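Local coordinates for protein fiber (Bovine adenovirus 4, PDB 4UE0) that forms the trimeric head domain of the adenovirus fibre, the capsid protein through which the virus probably attaches to its host-cell receptor, at residues W25-S30 with Y34-N39; S62-D67 with V88-K93; T75-L78 with T82-T85. All coordinates share one frame; numbering follows the deposited sequence. Where two conformers were deposited one is given.

Contact 1: residues W25-S30 with Y34-N39; sequences WQIIPS and YIYILN
Strand residues 25-29 and 34-39 run antiparallel, 169° between their directions, with Gln26 facing Ile37 and Ile28 facing Ile35 as hydrogen-bonded pairs. Each pair exchanges two backbone bonds, for example Ile37 N to Gln26 O at 2.9 Å. The hairpin has two unlike faces. On one, Pro29 lies against Tyr34. Pro29 CB sits over the ring face, 3.5 Å from the Tyr34 centroid, as a CH-pi contact displaced toward the CZ side. Ile27 touches both tyrosines. Its CG2 branch lies anti to the backbone N and reaches Tyr34 CD2 at 3.9 Å, while Ile27 CG1 meets Tyr36 CD1 at 3.8 Å. On the other face, Ile28 and Ile35 meet through their CB atoms, 4.1 Å apart. In one modelled conformer of each residue, the Gln26 amide crosses Ile37, with Gln26 NE2 3.6 Å from Ile37 CD1. The two strands form the middle of a four-stranded antiparallel sheet. Strand 8-16 bonds to the outer side of Trp25 and Ile27, and strand 114-120 to that of Tyr34, Tyr36 and Leu38. Ser62 and Ile63, just after helix 58-61, cover Trp25 and Ile27.

Contact 2: residues S62-D67 with V88-K93; sequences SIFVMD and VTISKK
Phe64, the centre of an inverse gamma turn in the 62-67 loop, packs against Lys92 and Ile90 of strand 83-93, part of an antiparallel sheet. No hydrogen bond joins the two segments, and the Phe64 ring meets both side chains and backbone of the strand. Phe64 CG stands beside the backbone N and anti to the carbonyl carbon (chi1 -67°), which directs the ring at the strand. Lys92 comes over one face of that ring. Its CB lies 4.2 Å from the Phe64 ring centroid, 27° off the normal, in a CH-pi contact. The Lys92 chain leaves with CG anti to the backbone N. The bend at chi3 (84°) then sets Lys92 CE against Phe64 CB at 3.7 Å. The bend at chi4 turns the charged end away: Lys92 NZ bonds to Gln94 O and has a long, weak ion pair with Glu61. The far end of the ring meets Ile90, and the Phe64 and Ile90 side chains cross at about a right angle. Phe70 adds an edge-to-face ring contact to Phe64, and Ile97 of strand 96-101 touches it too. The loop is thereby packed on the sheet by its aromatic side chain. Ile90 is met twice: Ile90 O lies in the ring plane, 3.8 Å from Phe64 CE2, and the Ile90 CG2 methyl is 3.8 Å from Phe64 CZ.

Contact 3: residues T75-L78 with T82-T85; sequences TQQL and TIKT
Ile83 places its CG2 branch anti to the backbone N, with CG1 beside it (chi1 -55°), and the two branches touch different residues of the facing strand. Ile83 CG2 reaches Thr75 CB at 3.7 Å. The CG1 branch is turned at chi2 (-58°), which brings Ile83 CD1 3.6 Å from Gln77 CB and also against CG. Gln77 carries CG anti to its own N (chi1 178°) and runs out extended, offering its aliphatic part to this methyl. Thr75 and Thr85 pair at the end away from the turn, Thr75 CG2 lying 3.7 Å from Thr85 OG1. The backbones form a beta hairpin. Gln76 and Lys84 exchange two hydrogen bonds, with Lys84 N to Gln76 O at 2.9 Å. A third bond, Leu78 N to Thr82 O at 2.8 Å, closes the strand pair toward the turn and approaches the acceptor almost in line with its C=O. In one modelled conformer, Thr82 OG1 bonds to Asp80 OD1 in the turn. The amide of Gln76 is gripped by Glu106 N and Ile109 O, tying the hairpin to a nearby loop. This is the tip of strands 70-77 and 83-93, and strand 70-77 is outermost in its sheet within this chain. The face that carries Thr75, Gln77, Ile83 and Thr85 meets the other subunits: Thr75 OG1 bonds to Tyr71 OH of the third subunit, and Thr85 packs on Ile83 of the second.

How the contacts relate
All three contacts are partly buried. Contacts 1 and 3 are antiparallel hairpins of different sheets, their centres about 28 Å apart. Contact 1 sits mid-sheet and is mostly apolar, with buried Trp25, Ile27 and Tyr36 on one face. Contact 3 lies farthest from the chain's centre. It is a more polar tip, rich in threonine and glutamine, with exposed Thr82 and Lys84, and it meets other subunits. Contact 2 joins a loop to a strand without cross-segment hydrogen bonds and includes buried Ile90. It shares strand 83-93 with contact 3, which is nested within the loop it closes. It also bridges to contact 1: Ile63 of the loop packs on Trp25, while Leu38 and Ile90 join the two sheets directly.

Contact 1: residues W25-S30 with Y34-N39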
loop_
_atom_site.group_PDB
_atom_site.type_symbol
_atom_site.label_atom_id
_atom_site.label_comp_id
_atom_site.label_asym_id
_atom_site.label_seq_id
_atom_site.Cartn_x
_atom_site.Cartn_y
_atom_site.Cartn_z
ATOM N N TRP A 25 4.148 13.867 -0.906
ATOM C CA TRP A 25 3.284 14.015 -2.065
ATOM C C TRP A 25 4.109 14.003 -3.331
ATOM O O TRP A 25 5.316 14.340 -3.317
ATOM C CB TRP A 25 2.445 15.299 -1.963
ATOM C CG TRP A 25 3.271 16.559 -1.905
ATOM C CD1 TRP A 25 3.713 17.223 -0.772
ATOM C CD2 TRP A 25 3.777 17.293 -3.019
ATOM N NE1 TRP A 25 4.459 18.316 -1.139
ATOM C CE2 TRP A 25 4.516 18.380 -2.508
ATOM C CE3 TRP A 25 3.681 17.138 -4.405
ATOM C CZ2 TRP A 25 5.159 19.319 -3.348
ATOM C CZ3 TRP A 25 4.324 18.067 -5.242
ATOM C CH2 TRP A 25 5.045 19.144 -4.710
ATOM N N GLN A 26 3.466 13.572 -4.422
ATOM C CA GLN A 26 4.100 13.577 -5.750
ATOM C C GLN A 26 3.048 13.859 -6.813
ATOM O O GLN A 26 1.878 13.458 -6.693
ATOM C CB GLN A 26 4.803 12.244 -6.108
ATOM C CG GLN A 26 5.512 11.493 -4.992
ATOM C CD GLN A 26 5.641 10.000 -5.294
ATOM O OE1 GLN A 26 5.501 9.147 -4.405
ATOM N NE2 GLN A 26 5.890 9.676 -6.561
ATOM N N ILE A 27 3.474 14.566 -7.852
ATOM C CA ILE A 27 2.692 14.741 -9.072
ATOM C C ILE A 27 3.544 14.130 -10.185
ATOM O O ILE A 27 4.679 14.546 -10.406
ATOM C CB ILE A 27 2.367 16.207 -9.380
ATOM C CG1 ILE A 27 1.615 16.808 -8.206
ATOM C CG2 ILE A 27 1.557 16.300 -10.678
ATOM C CD1 ILE A 27 1.319 18.292 -8.356
ATOM N N ILE A 28 2.975 13.146 -10.861
ATOM C CA ILE A 28 3.646 12.488 -11.957
ATOM C C ILE A 28 2.881 12.808 -13.242
ATOM O O ILE A 28 1.842 12.241 -13.487
ATOM C CB ILE A 28 3.741 10.974 -11.711
ATOM C CG1 ILE A 28 4.456 10.690 -10.380
ATOM C CG2 ILE A 28 4.466 10.305 -12.867
ATOM C CD1 ILE A 28 4.271 9.287 -9.867
ATOM N N PRO A 29 3.381 13.775 -14.031
ATOM C CA PRO A 29 2.697 14.155 -15.257
ATOM C C PRO A 29 3.091 13.257 -16.416
ATOM O O PRO A 29 4.231 12.769 -16.467
ATOM C CB PRO A 29 3.164 15.595 -15.486
ATOM C CG PRO A 29 4.489 15.686 -14.807
ATOM C CD PRO A 29 4.604 14.566 -13.808
ATOM N N SER A 30 2.132 13.024 -17.312
ATOM C CA SER A 30 2.368 12.405 -18.629
ATOM C C SER A 30 1.302 12.912 -19.615
ATOM O O SER A 30 0.352 13.625 -19.229
ATOM C CB SER A 30 2.371 10.865 -18.557
ATOM O OG SER A 30 1.079 10.278 -18.700
ATOM N N TYR A 34 -2.193 12.623 -15.385
ATOM C CA TYR A 34 -1.406 13.063 -14.219
ATOM C C TYR A 34 -1.793 12.166 -13.070
ATOM O O TYR A 34 -2.965 11.875 -12.884
ATOM C CB TYR A 34 -1.659 14.527 -13.838
ATOM C CG TYR A 34 -0.911 15.512 -14.678
ATOM C CD1 TYR A 34 -0.807 15.347 -16.056
ATOM C CD2 TYR A 34 -0.312 16.616 -14.099
ATOM C CE1 TYR A 34 -0.130 16.260 -16.836
ATOM C CE2 TYR A 34 0.376 17.541 -14.865
ATOM C CZ TYR A 34 0.469 17.355 -16.233
ATOM O OH TYR A 34 1.151 18.263 -17.027
ATOM N N ILE A 35 -0.790 11.732 -12.319
ATOM C CA ILE A 35 -1.006 10.972 -11.091
ATOM C C ILE A 35 -0.645 11.869 -9.896
ATOM O O ILE A 35 0.408 12.518 -9.884
ATOM C CB ILE A 35 -0.148 9.711 -11.026
ATOM C CG1 ILE A 35 -0.212 8.949 -12.335
ATOM C CG2 ILE A 35 -0.619 8.841 -9.885
ATOM C CD1 ILE A 35 0.831 7.850 -12.432
ATOM N N TYR A 36 -1.556 11.895 -8.927
ATOM C CA TYR A 36 -1.413 12.661 -7.690
ATOM C C TYR A 36 -1.307 11.646 -6.569
ATOM O O TYR A 36 -2.231 10.864 -6.352
ATOM C CB TYR A 36 -2.615 13.574 -7.475
ATOM C CG TYR A 36 -2.760 14.565 -8.592
ATOM C CD1 TYR A 36 -2.040 15.735 -8.572
ATOM C CD2 TYR A 36 -3.567 14.301 -9.689
ATOM C CE1 TYR A 36 -2.110 16.646 -9.612
ATOM C CE2 TYR A 36 -3.660 15.211 -10.737
ATOM C CZ TYR A 36 -2.929 16.385 -10.685
ATOM O OH TYR A 36 -3.010 17.292 -11.702
ATOM N N ILE A 37 -0.168 11.644 -5.878
ATOM C CA ILE A 37 0.138 10.661 -4.834
ATOM C C ILE A 37 0.265 11.393 -3.501
ATOM O O ILE A 37 0.964 12.411 -3.405
ATOM C CB ILE A 37 1.432 9.886 -5.164
ATOM C CG1 ILE A 37 1.210 8.993 -6.390
ATOM C CG2 ILE A 37 1.883 9.037 -3.989
ATOM C CD1 ILE A 37 2.473 8.605 -7.115
ATOM N N LEU A 38 -0.385 10.838 -2.486
ATOM C CA LEU A 38 -0.246 11.308 -1.115
ATOM C C LEU A 38 0.105 10.116 -0.246
ATOM O O LEU A 38 -0.610 9.113 -0.265
ATOM C CB LEU A 38 -1.551 11.929 -0.598
ATOM C CG LEU A 38 -1.516 12.490 0.823
ATOM C CD1 LEU A 38 -0.489 13.595 0.993
ATOM C CD2 LEU A 38 -2.895 12.991 1.237
ATOM N N ASN A 39 1.174 10.223 0.529
ATOM C CA ASN A 39 1.425 9.195 1.473
ATOM C C ASN A 39 1.767 9.682 2.837
ATOM O O ASN A 39 2.012 10.846 3.063
ATOM C CB ASN A 39 2.437 8.253 0.950
ATOM C CG ASN A 39 3.710 8.910 0.639
ATOM O OD1 ASN A 39 4.179 9.806 1.361
ATOM N ND2 ASN A 39 4.287 8.515 -0.487
#

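Contact 2: residues S62-D67 with V88-K93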
loop_
_atom_site.group_PDB
_atom_site.type_symbol
_atom_site.label_atom_id
_atom_site.label_comp_id
_atom_site.label_asym_id
_atom_site.label_seq_id
_atom_site.Cartn_x
_atom_site.Cartn_y
_atom_site.Cartn_z
ATOM N N SER A 62 -0.885 21.558 -3.910
ATOM C CA SER A 62 -0.841 21.363 -5.364
ATOM C C SER A 62 -1.422 20.030 -5.828
ATOM O O SER A 62 -1.713 19.889 -7.020
ATOM C CB SER A 62 0.594 21.573 -5.905
ATOM O OG SER A 62 1.515 20.516 -5.604
ATOM N N ILE A 63 -1.590 19.059 -4.926
ATOM C CA ILE A 63 -2.092 17.763 -5.351
ATOM C C ILE A 63 -3.623 17.691 -5.263
ATOM O O ILE A 63 -4.231 16.693 -5.697
ATOM C CB ILE A 63 -1.446 16.573 -4.578
ATOM C CG1 ILE A 63 -1.903 16.530 -3.109
ATOM C CG2 ILE A 63 0.073 16.577 -4.705
ATOM C CD1 ILE A 63 -1.560 15.253 -2.404
ATOM N N PHE A 64 -4.251 18.717 -4.683
ATOM C CA PHE A 64 -5.708 18.720 -4.513
ATOM C C PHE A 64 -6.366 19.446 -5.674
ATOM O O PHE A 64 -6.899 20.534 -5.537
ATOM C CB PHE A 64 -6.128 19.319 -3.152
ATOM C CG PHE A 64 -5.719 18.470 -1.967
ATOM C CD1 PHE A 64 -4.433 18.565 -1.455
ATOM C CD2 PHE A 64 -6.595 17.542 -1.378
ATOM C CE1 PHE A 64 -4.033 17.816 -0.387
ATOM C CE2 PHE A 64 -6.180 16.775 -0.303
ATOM C CZ PHE A 64 -4.894 16.907 0.182
ATOM N N VAL A 65 -6.304 18.805 -6.832
ATOM C CA VAL A 65 -6.798 19.367 -8.080
ATOM C C VAL A 65 -8.200 18.866 -8.360
ATOM O O VAL A 65 -9.000 19.576 -8.957
ATOM C CB VAL A 65 -5.864 18.964 -9.246
ATOM C CG1 VAL A 65 -6.503 19.210 -10.607
ATOM C CG2 VAL A 65 -4.545 19.717 -9.128
ATOM N N MET A 66 -8.483 17.631 -7.970
ATOM C CA MET A 66 -9.762 17.015 -8.282
ATOM C C MET A 66 -10.774 17.339 -7.189
ATOM O O MET A 66 -10.406 17.649 -6.036
ATOM C CB MET A 66 -9.607 15.488 -8.436
ATOM C CG MET A 66 -8.591 15.046 -9.492
ATOM S SD MET A 66 -8.871 15.676 -11.178
ATOM C CE MET A 66 -10.086 14.515 -11.814
ATOM N N ASP A 67 -12.052 17.245 -7.546
ATOM C CA ASP A 67 -13.126 17.404 -6.569
ATOM C C ASP A 67 -13.170 16.247 -5.548
ATOM O O ASP A 67 -13.487 16.470 -4.379
ATOM C CB ASP A 67 -14.478 17.565 -7.275
ATOM C CG ASP A 67 -14.644 18.939 -7.906
ATOM O OD1 ASP A 67 -13.656 19.721 -7.929
ATOM O OD2 ASP A 67 -15.769 19.243 -8.374
ATOM N N VAL A 88 -9.367 6.236 5.369
ATOM C CA VAL A 88 -8.695 7.524 5.501
ATOM C C VAL A 88 -9.119 8.395 4.319
ATOM O O VAL A 88 -8.893 8.034 3.181
ATOM C CB VAL A 88 -7.167 7.371 5.483
ATOM C CG1 VAL A 88 -6.540 8.715 5.827
ATOM C CG2 VAL A 88 -6.690 6.288 6.438
ATOM N N THR A 89 -9.827 9.471 4.622
ATOM C CA THR A 89 -10.316 10.390 3.584
ATOM C C THR A 89 -9.612 11.719 3.775
ATOM O O THR A 89 -9.702 12.300 4.863
ATOM C CB THR A 89 -11.846 10.547 3.697
ATOM O OG1 THR A 89 -12.473 9.252 3.543
ATOM C CG2 THR A 89 -12.362 11.478 2.604
ATOM N N ILE A 90 -8.921 12.181 2.747
ATOM C CA ILE A 90 -8.125 13.391 2.837
ATOM C C ILE A 90 -8.655 14.413 1.850
ATOM O O ILE A 90 -8.725 14.183 0.658
ATOM C CB ILE A 90 -6.641 13.153 2.565
ATOM C CG1 ILE A 90 -6.101 11.936 3.322
ATOM C CG2 ILE A 90 -5.877 14.416 2.947
ATOM C CD1 ILE A 90 -6.123 10.612 2.561
ATOM N N SER A 91 -9.106 15.525 2.417
ATOM C CA SER A 91 -9.814 16.584 1.696
ATOM C C SER A 91 -9.190 17.957 2.024
ATOM O O SER A 91 -8.447 18.076 2.996
ATOM C CB SER A 91 -11.302 16.558 2.091
ATOM O OG SER A 91 -11.510 16.717 3.478
ATOM N N LYS A 92 -9.496 18.946 1.188
ATOM C CA LYS A 92 -9.031 20.301 1.399
ATOM C C LYS A 92 -10.217 21.257 1.294
ATOM O O LYS A 92 -11.068 21.129 0.401
ATOM C CB LYS A 92 -7.973 20.651 0.365
ATOM C CG LYS A 92 -7.361 22.018 0.558
ATOM C CD LYS A 92 -6.137 22.225 -0.311
ATOM C CE LYS A 92 -6.509 22.682 -1.701
ATOM N NZ LYS A 92 -7.051 24.072 -1.696
ATOM N N LYS A 93 -10.272 22.211 2.217
ATOM C CA LYS A 93 -11.160 23.365 2.119
ATOM C C LYS A 93 -10.287 24.585 2.400
ATOM O O LYS A 93 -9.693 24.689 3.468
ATOM C CB LYS A 93 -12.337 23.269 3.087
ATOM C CG LYS A 93 -13.271 24.459 2.923
ATOM C CD LYS A 93 -14.479 24.464 3.849
ATOM C CE LYS A 93 -15.387 25.658 3.522
ATOM N NZ LYS A 93 -16.397 26.038 4.562
#

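Contact 3: residues T75-L78 with T82-T85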
loop_
_atom_site.group_PDB
_atom_site.type_symbol
_atom_site.label_atom_id
_atom_site.label_comp_id
_atom_site.label_asym_id
_atom_site.label_seq_id
_atom_site.Cartn_x
_atom_site.Cartn_y
_atom_site.Cartn_z
ATOM N N THR A 75 -4.233 0.484 9.270
ATOM C CA THR A 75 -4.613 -0.437 10.329
ATOM C C THR A 75 -3.912 -0.095 11.634
ATOM O O THR A 75 -2.894 0.578 11.673
ATOM C CB THR A 75 -4.286 -1.904 9.977
ATOM O OG1 THR A 75 -2.866 -2.111 9.966
ATOM C CG2 THR A 75 -4.915 -2.334 8.644
ATOM N N GLN A 76 -4.503 -0.635 12.696
ATOM C CA GLN A 76 -3.822 -0.784 13.987
ATOM C C GLN A 76 -4.000 -2.222 14.480
ATOM O O GLN A 76 -5.025 -2.854 14.233
ATOM C CB GLN A 76 -4.399 0.138 15.062
ATOM C CG GLN A 76 -4.127 1.606 14.819
ATOM C CD GLN A 76 -4.739 2.446 15.904
ATOM O OE1 GLN A 76 -5.952 2.401 16.142
ATOM N NE2 GLN A 76 -3.915 3.204 16.617
ATOM N N GLN A 77 -2.977 -2.717 15.150
ATOM C CA GLN A 77 -2.998 -4.033 15.782
ATOM C C GLN A 77 -3.269 -3.843 17.253
ATOM O O GLN A 77 -2.486 -3.206 17.960
ATOM C CB GLN A 77 -1.672 -4.724 15.559
ATOM C CG GLN A 77 -1.578 -6.086 16.211
ATOM C CD GLN A 77 -0.337 -6.831 15.842
ATOM O OE1 GLN A 77 0.034 -6.882 14.693
ATOM N NE2 GLN A 77 0.289 -7.451 16.822
ATOM N N LEU A 78 -4.415 -4.366 17.681
ATOM C CA LEU A 78 -4.884 -4.175 19.048
ATOM C C LEU A 78 -4.138 -5.100 19.991
ATOM O O LEU A 78 -3.488 -6.047 19.565
ATOM C CB LEU A 78 -6.382 -4.396 19.114
ATOM C CG LEU A 78 -7.264 -3.233 18.679
ATOM C CD1 LEU A 78 -6.599 -2.135 17.870
ATOM C CD2 LEU A 78 -8.458 -3.780 17.921
ATOM N N THR A 82 -6.028 -8.616 17.366
ATOM C CA THR A 82 -6.989 -8.319 16.312
ATOM C C THR A 82 -6.537 -7.060 15.549
ATOM O O THR A 82 -5.844 -6.196 16.099
ATOM C CB THR A 82 -8.415 -8.101 16.835
ATOM O OG1 THR A 82 -8.408 -7.005 17.738
ATOM C CG2 THR A 82 -8.920 -9.333 17.556
ATOM N N ILE A 83 -6.937 -6.981 14.289
ATOM C CA ILE A 83 -6.566 -5.866 13.416
ATOM C C ILE A 83 -7.788 -5.038 13.104
ATOM O O ILE A 83 -8.790 -5.566 12.648
ATOM C CB ILE A 83 -5.952 -6.379 12.103
ATOM C CG1 ILE A 83 -4.758 -7.312 12.384
ATOM C CG2 ILE A 83 -5.528 -5.198 11.248
ATOM C CD1 ILE A 83 -3.644 -6.665 13.204
ATOM N N LYS A 84 -7.692 -3.739 13.368
ATOM C CA LYS A 84 -8.727 -2.794 12.982
ATOM C C LYS A 84 -8.266 -2.067 11.733
ATOM O O LYS A 84 -7.148 -1.552 11.696
ATOM C CB LYS A 84 -9.002 -1.763 14.102
ATOM C CG LYS A 84 -10.100 -0.765 13.761
ATOM C CD LYS A 84 -11.512 -1.222 14.042
ATOM C CE LYS A 84 -12.418 0.006 14.145
ATOM N NZ LYS A 84 -13.793 -0.310 14.614
ATOM N N THR A 85 -9.121 -2.045 10.718
ATOM C CA THR A 85 -8.875 -1.305 9.478
ATOM C C THR A 85 -9.690 -0.020 9.487
ATOM O O THR A 85 -10.866 -0.022 9.831
ATOM C CB THR A 85 -9.226 -2.166 8.266
ATOM O OG1 THR A 85 -8.467 -3.372 8.317
ATOM C CG2 THR A 85 -8.907 -1.456 6.972
#